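Local coordinates for ThreeFoil (Artificial gene, PDB 3PG0), which is a designed three-fold symmetric beta-trefoil of the ricin-type lectin family that binds a sodium ion and probably also sugars, at residues A33-K38 with L134-A139. Numbering follows the deposited sequence.
Sequences ARHSGK and LDVENA
The imidazole of His-35 lies against the side chain of Val-136 and meets the backbone of Ala-139 at its edge, and most of the contact is made by this one ring. Its CE1 lies 3.6 Å from Val-136 CB, with CG2 almost as near. The valine meets the ring obliquely. CG1 of Val-136 rests against His-35 NE2 at 3.9 Å. Ala-33 adds a second apolar touch, its CB 4.1 Å from Val-136 CG2. Trp-160 packs on both Ala-33 and Val-136, and Gln-55 touches His-35 as well as these two.

The polar side of the contact lies at the ring edge. Ala-139 O sits near the ring plane, 3.3 Å from His-35 CD2, but no hydrogen bond crosses between the two segments. The hydrogen-bonding partner of His-35 NE2 is the next carbonyl, Ser-140 O.

Within 33-38 the turn is closed by its own bonds. Gly-37 N reaches Ala-33 O at 2.8 Å. Ser-36 OG accepts from Lys-38 N at 3.1 Å, an ST turn. Ser-36 CB stands 3.6 Å above the centre of the His-35 ring. The chi1 of His-35, 74°, sets its CG between its own backbone N and carbonyl carbon, which turns one face of the ring to this serine. On the other segment, Ala-139 N bonds to Val-136 O and closes the bend after strand 133-136.

The contact thus joins the loop after strand 28-33 to the bend after strand 133-136, two parts of the trefoil far apart in sequence. Apolar contacts from Val-136 and Ala-33 meet a polar ring edge, and the bond from NE2 to Ser-140 O probably fixes the rotation of the imidazole.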
loop_
_atom_site.group_PDB
_atom_site.type_symbol
_atom_site.label_atom_id
_atom_site.label_comp_id
_atom_site.label_asym_id
_atom_site.label_seq_id
_atom_site.Cartn_x
_atom_site.Cartn_y
_atom_site.Cartn_z
ATOM N N ALA A 33 -4.446 1.051 -8.172
ATOM C CA ALA A 33 -4.207 -0.288 -8.714
ATOM C C ALA A 33 -4.504 -0.321 -10.206
ATOM O O ALA A 33 -5.507 0.238 -10.676
ATOM C CB ALA A 33 -5.042 -1.325 -7.976
ATOM N N ARG A 34 -3.635 -0.994 -10.951
ATOM C CA ARG A 34 -3.739 -0.998 -12.408
ATOM C C ARG A 34 -5.017 -1.661 -12.891
ATOM O O ARG A 34 -5.643 -1.197 -13.848
ATOM C CB ARG A 34 -2.523 -1.696 -13.009
ATOM C CG ARG A 34 -2.513 -1.714 -14.520
ATOM C CD ARG A 34 -1.202 -2.253 -15.073
ATOM N NE ARG A 34 -1.208 -2.178 -16.536
ATOM C CZ ARG A 34 -0.165 -2.465 -17.311
ATOM N NH1 ARG A 34 0.981 -2.852 -16.774
ATOM N NH2 ARG A 34 -0.268 -2.359 -18.632
ATOM N N HIS A 35 -5.409 -2.748 -12.236
ATOM C CA HIS A 35 -6.574 -3.494 -12.705
ATOM C C HIS A 35 -7.875 -2.733 -12.465
ATOM O O HIS A 35 -8.761 -2.744 -13.304
ATOM C CB HIS A 35 -6.627 -4.894 -12.062
ATOM C CG HIS A 35 -7.049 -4.885 -10.622
ATOM N ND1 HIS A 35 -6.429 -4.106 -9.666
ATOM C CD2 HIS A 35 -8.041 -5.549 -9.981
ATOM C CE1 HIS A 35 -7.012 -4.303 -8.495
ATOM N NE2 HIS A 35 -7.993 -5.177 -8.661
ATOM N N SER A 36 -7.979 -2.047 -11.330
ATOM C CA SER A 36 -9.275 -1.527 -10.897
ATOM C C SER A 36 -9.388 -0.023 -11.052
ATOM O O SER A 36 -10.500 0.515 -11.145
ATOM C CB SER A 36 -9.513 -1.867 -9.430
ATOM O OG SER A 36 -8.567 -1.180 -8.622
ATOM N N GLY A 37 -8.244 0.658 -11.067
ATOM C CA GLY A 37 -8.219 2.112 -11.104
ATOM C C GLY A 37 -8.670 2.716 -9.779
ATOM O O GLY A 37 -8.917 3.930 -9.676
ATOM N N LYS A 38 -8.739 1.872 -8.755
ATOM C CA LYS A 38 -9.149 2.300 -7.423
ATOM C C LYS A 38 -7.949 2.446 -6.478
ATOM O O LYS A 38 -6.886 1.859 -6.707
ATOM C CB LYS A 38 -10.208 1.349 -6.867
ATOM C CG LYS A 38 -11.475 1.334 -7.751
ATOM C CD LYS A 38 -12.576 0.469 -7.177
ATOM C CE LYS A 38 -13.803 0.513 -8.077
ATOM N NZ LYS A 38 -14.929 -0.263 -7.506
ATOM N N LEU A 134 2.524 -5.649 -2.655
ATOM C CA LEU A 134 1.219 -5.080 -2.355
ATOM C C LEU A 134 0.241 -5.545 -3.430
ATOM O O LEU A 134 0.501 -5.396 -4.634
ATOM C CB LEU A 134 1.324 -3.549 -2.348
ATOM C CG LEU A 134 0.210 -2.749 -1.677
ATOM C CD1 LEU A 134 0.152 -2.999 -0.171
ATOM C CD2 LEU A 134 0.429 -1.274 -1.980
ATOM N N ASP A 135 -0.893 -6.082 -2.991
ATOM C CA ASP A 135 -1.763 -6.891 -3.854
ATOM C C ASP A 135 -3.234 -6.680 -3.484
ATOM O O ASP A 135 -3.588 -6.719 -2.309
ATOM C CB ASP A 135 -1.320 -8.356 -3.662
ATOM C CG ASP A 135 -2.113 -9.360 -4.474
ATOM O OD1 ASP A 135 -3.355 -9.405 -4.375
ATOM O OD2 ASP A 135 -1.453 -10.157 -5.169
ATOM N N VAL A 136 -4.089 -6.403 -4.468
ATOM C CA VAL A 136 -5.528 -6.372 -4.194
ATOM C C VAL A 136 -6.079 -7.787 -4.343
ATOM O O VAL A 136 -6.006 -8.385 -5.432
ATOM C CB VAL A 136 -6.291 -5.450 -5.144
ATOM C CG1 VAL A 136 -7.758 -5.476 -4.774
ATOM C CG2 VAL A 136 -5.736 -4.033 -5.030
ATOM N N GLU A 137 -6.597 -8.321 -3.239
ATOM C CA GLU A 137 -6.999 -9.727 -3.151
ATOM C C GLU A 137 -7.872 -10.226 -4.303
ATOM O O GLU A 137 -8.934 -9.667 -4.594
ATOM C CB GLU A 137 -7.698 -9.993 -1.822
ATOM C CG GLU A 137 -8.146 -11.437 -1.690
ATOM C CD GLU A 137 -8.792 -11.757 -0.348
ATOM O OE1 GLU A 137 -9.247 -10.832 0.364
ATOM O OE2 GLU A 137 -8.842 -12.953 -0.004
ATOM N N ASN A 138 -7.416 -11.308 -4.928
ATOM C CA ASN A 138 -8.132 -11.976 -6.018
ATOM C C ASN A 138 -8.426 -11.091 -7.235
ATOM O O ASN A 138 -9.270 -11.431 -8.065
ATOM C CB ASN A 138 -9.421 -12.651 -5.493
ATOM C CG ASN A 138 -9.129 -13.764 -4.485
ATOM O OD1 ASN A 138 -8.015 -14.300 -4.440
ATOM N ND2 ASN A 138 -10.132 -14.128 -3.690
ATOM N N ALA A 139 -7.715 -9.967 -7.345
ATOM C CA ALA A 139 -7.947 -9.000 -8.418
ATOM C C ALA A 139 -9.397 -8.534 -8.466
ATOM O O ALA A 139 -9.934 -8.248 -9.539
ATOM C CB ALA A 139 -7.511 -9.573 -9.784
#